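Local coordinates for Aac(6')-ib (Escherichia coli, PDB 2BUE), which probably catalyses transfer of the acetyl group from acetyl-CoA to the 6'-amino group of aminoglycosides such as kanamycin B, giving antibiotic resistance, at residues A[67-70]-A[71-74]. The protein carries 2 engineered substitutions. Sequence-based numbering, arbitrary orientation.
Sequences QYLP and SVLA. With RIO (ribostamycin), chain C.
The flat ring of Tyr68 meets Leu73 near its root and ribostamycin near its hydroxyl end, both approaching the ring obliquely. Tyr68 CD1 lies 4.3 Å from Leu73 CD1, while Tyr68 CE1 is 3.5 Å from C1 of ribostamycin. The drug's O1 donates a hydrogen bond to Tyr68 OH (3.1 Å), an oxygen that is also bonded to Trp52 NE1. Tyrosine suits this place because its ring can pack on Leu36, Leu39 and Leu43 of helix 36-43 while its hydroxyl reaches the bound aminoglycoside. With CG beside the backbone N and anti to the carbonyl carbon (chi1 -70°), Leu73 directs its two methyls at the preceding turn: CD1 sits 3.4 Å from Tyr68 O, and CD2 approaches both Gln67 O and ribostamycin C17. The same side chain also touches Val78 and Pro80 of strand 78-85, so an apolar, branched residue suits a place bordered by turn, strand and drug. Here, within the GNAT domain, helix 61-68 gives way to the short helix 70-74, with Leu69 as N-cap residue and Pro70 following. Proline fits a first turn well, since its missing N-H costs no helical bond there and its ring fixes phi. Leu69 O accepts a nearly straight bond from Leu73 N (3.0 Å, 167°) and a weak, bent one from Val72 N, and Pro70 O takes Ala74 N at 2.9 Å. The side chains of Leu69 and Val72 cross at about a right angle, Leu69 CB lying 4.0 Å from Val72 CG2. Leu69 CG stands opposite the backbone N (chi1 -175°), which brings CD2 alongside Ser71, 3.3 Å from its small OG.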
loop_
_atom_site.group_PDB
_atom_site.type_symbol
_atom_site.label_atom_id
_atom_site.label_comp_id
_atom_site.label_asym_id
_atom_site.label_seq_id
_atom_site.Cartn_x
_atom_site.Cartn_y
_atom_site.Cartn_z
ATOM N N GLN A 67 -14.537 6.744 -5.647
ATOM C CA GLN A 67 -13.383 5.920 -6.013
ATOM C C GLN A 67 -12.895 5.017 -4.891
ATOM O O GLN A 67 -12.338 3.936 -5.163
ATOM C CB GLN A 67 -12.233 6.796 -6.501
ATOM C CG GLN A 67 -12.572 7.443 -7.847
ATOM C CD GLN A 67 -11.618 8.526 -8.267
ATOM O OE1 GLN A 67 -10.410 8.448 -8.029
ATOM N NE2 GLN A 67 -12.157 9.553 -8.918
ATOM N N TYR A 68 -13.096 5.454 -3.649
ATOM C CA TYR A 68 -12.533 4.729 -2.496
ATOM C C TYR A 68 -13.579 4.026 -1.625
ATOM O O TYR A 68 -13.225 3.384 -0.626
ATOM C CB TYR A 68 -11.640 5.628 -1.621
ATOM C CG TYR A 68 -10.334 6.017 -2.273
ATOM C CD1 TYR A 68 -9.166 5.278 -2.021
ATOM C CD2 TYR A 68 -10.261 7.113 -3.135
ATOM C CE1 TYR A 68 -7.963 5.636 -2.583
ATOM C CE2 TYR A 68 -9.049 7.477 -3.740
ATOM C CZ TYR A 68 -7.906 6.726 -3.457
ATOM O OH TYR A 68 -6.707 7.077 -4.038
ATOM N N LEU A 69 -14.864 4.130 -1.993
ATOM C CA LEU A 69 -15.889 3.375 -1.275
ATOM C C LEU A 69 -15.455 1.914 -1.320
ATOM O O LEU A 69 -15.116 1.441 -2.402
ATOM C CB LEU A 69 -17.245 3.538 -1.958
ATOM C CG LEU A 69 -18.442 2.898 -1.243
ATOM C CD1 LEU A 69 -18.719 3.547 0.115
ATOM C CD2 LEU A 69 -19.663 2.964 -2.188
ATOM N N PRO A 70 -15.389 1.234 -0.148
ATOM C CA PRO A 70 -14.864 -0.139 -0.150
ATOM C C PRO A 70 -15.516 -1.056 -1.200
ATOM O O PRO A 70 -14.825 -1.826 -1.858
ATOM C CB PRO A 70 -15.063 -0.602 1.306
ATOM C CG PRO A 70 -14.880 0.670 2.102
ATOM C CD PRO A 70 -15.650 1.705 1.223
ATOM N N SER A 71 -16.824 -0.955 -1.408
ATOM C CA SER A 71 -17.487 -1.774 -2.438
ATOM C C SER A 71 -17.042 -1.476 -3.879
ATOM O O SER A 71 -17.044 -2.362 -4.739
ATOM C CB SER A 71 -19.009 -1.643 -2.320
ATOM O OG SER A 71 -19.389 -0.290 -2.529
ATOM N N VAL A 72 -16.651 -0.223 -4.144
ATOM C CA VAL A 72 -16.122 0.151 -5.463
ATOM C C VAL A 72 -14.700 -0.397 -5.634
ATOM O O VAL A 72 -14.358 -0.927 -6.687
ATOM C CB VAL A 72 -16.121 1.699 -5.665
ATOM C CG1 VAL A 72 -15.368 2.096 -6.932
ATOM C CG2 VAL A 72 -17.566 2.244 -5.718
ATOM N N LEU A 73 -13.882 -0.250 -4.587
ATOM C CA LEU A 73 -12.513 -0.782 -4.620
ATOM C C LEU A 73 -12.556 -2.313 -4.811
ATOM O O LEU A 73 -11.714 -2.882 -5.523
ATOM C CB LEU A 73 -11.768 -0.424 -3.338
ATOM C CG LEU A 73 -11.412 1.066 -3.167
ATOM C CD1 LEU A 73 -10.798 1.268 -1.767
ATOM C CD2 LEU A 73 -10.469 1.504 -4.297
ATOM N N ALA A 74 -13.567 -2.938 -4.216
ATOM C CA ALA A 74 -13.765 -4.401 -4.298
ATOM C C ALA A 74 -13.879 -4.841 -5.745
ATOM O O ALA A 74 -13.455 -5.952 -6.083
ATOM C CB ALA A 74 -15.000 -4.840 -3.519
HETATM O O1 RIO C . -5.554 4.369 -5.021
HETATM C C1 RIO C . -6.779 3.650 -5.225
HETATM C C2 RIO C . -7.084 3.631 -6.728
HETATM O O2 RIO C . -5.879 3.667 -7.520
HETATM C C3 RIO C . -5.465 2.326 -7.825
HETATM O O3 RIO C . -4.303 1.963 -7.051
HETATM C C4 RIO C . -3.165 1.486 -7.872
HETATM C C5 RIO C . -3.259 -0.040 -8.162
HETATM O O4 RIO C . -4.423 -0.329 -8.918
HETATM C C6 RIO C . -2.024 -0.619 -8.875
HETATM N N1 RIO C . -2.154 -2.104 -8.934
HETATM C C7 RIO C . -0.732 -0.251 -8.095
HETATM C C8 RIO C . -0.625 1.279 -7.928
HETATM N N2 RIO C . 0.664 1.593 -7.249
HETATM C C9 RIO C . -1.848 1.839 -7.121
HETATM O O5 RIO C . -1.698 3.287 -7.162
HETATM C C10 RIO C . -2.022 3.933 -5.930
HETATM O O6 RIO C . -0.914 3.954 -5.063
HETATM C C11 RIO C . 0.210 4.813 -5.471
HETATM C C12 RIO C . 1.211 4.796 -4.291
HETATM N N3 RIO C . 1.980 3.541 -4.286
HETATM C C13 RIO C . -0.270 6.266 -5.768
HETATM O O7 RIO C . 0.849 6.998 -6.322
HETATM C C14 RIO C . -1.449 6.241 -6.772
HETATM O O8 RIO C . -1.921 7.577 -7.110
HETATM C C15 RIO C . -2.588 5.348 -6.252
HETATM N N4 RIO C . -3.694 5.250 -7.204
HETATM C C16 RIO C . -6.701 1.431 -7.552
HETATM O O9 RIO C . -7.055 0.836 -8.791
HETATM C C17 RIO C . -7.837 2.418 -7.228
HETATM O O10 RIO C . -8.478 2.781 -8.482
#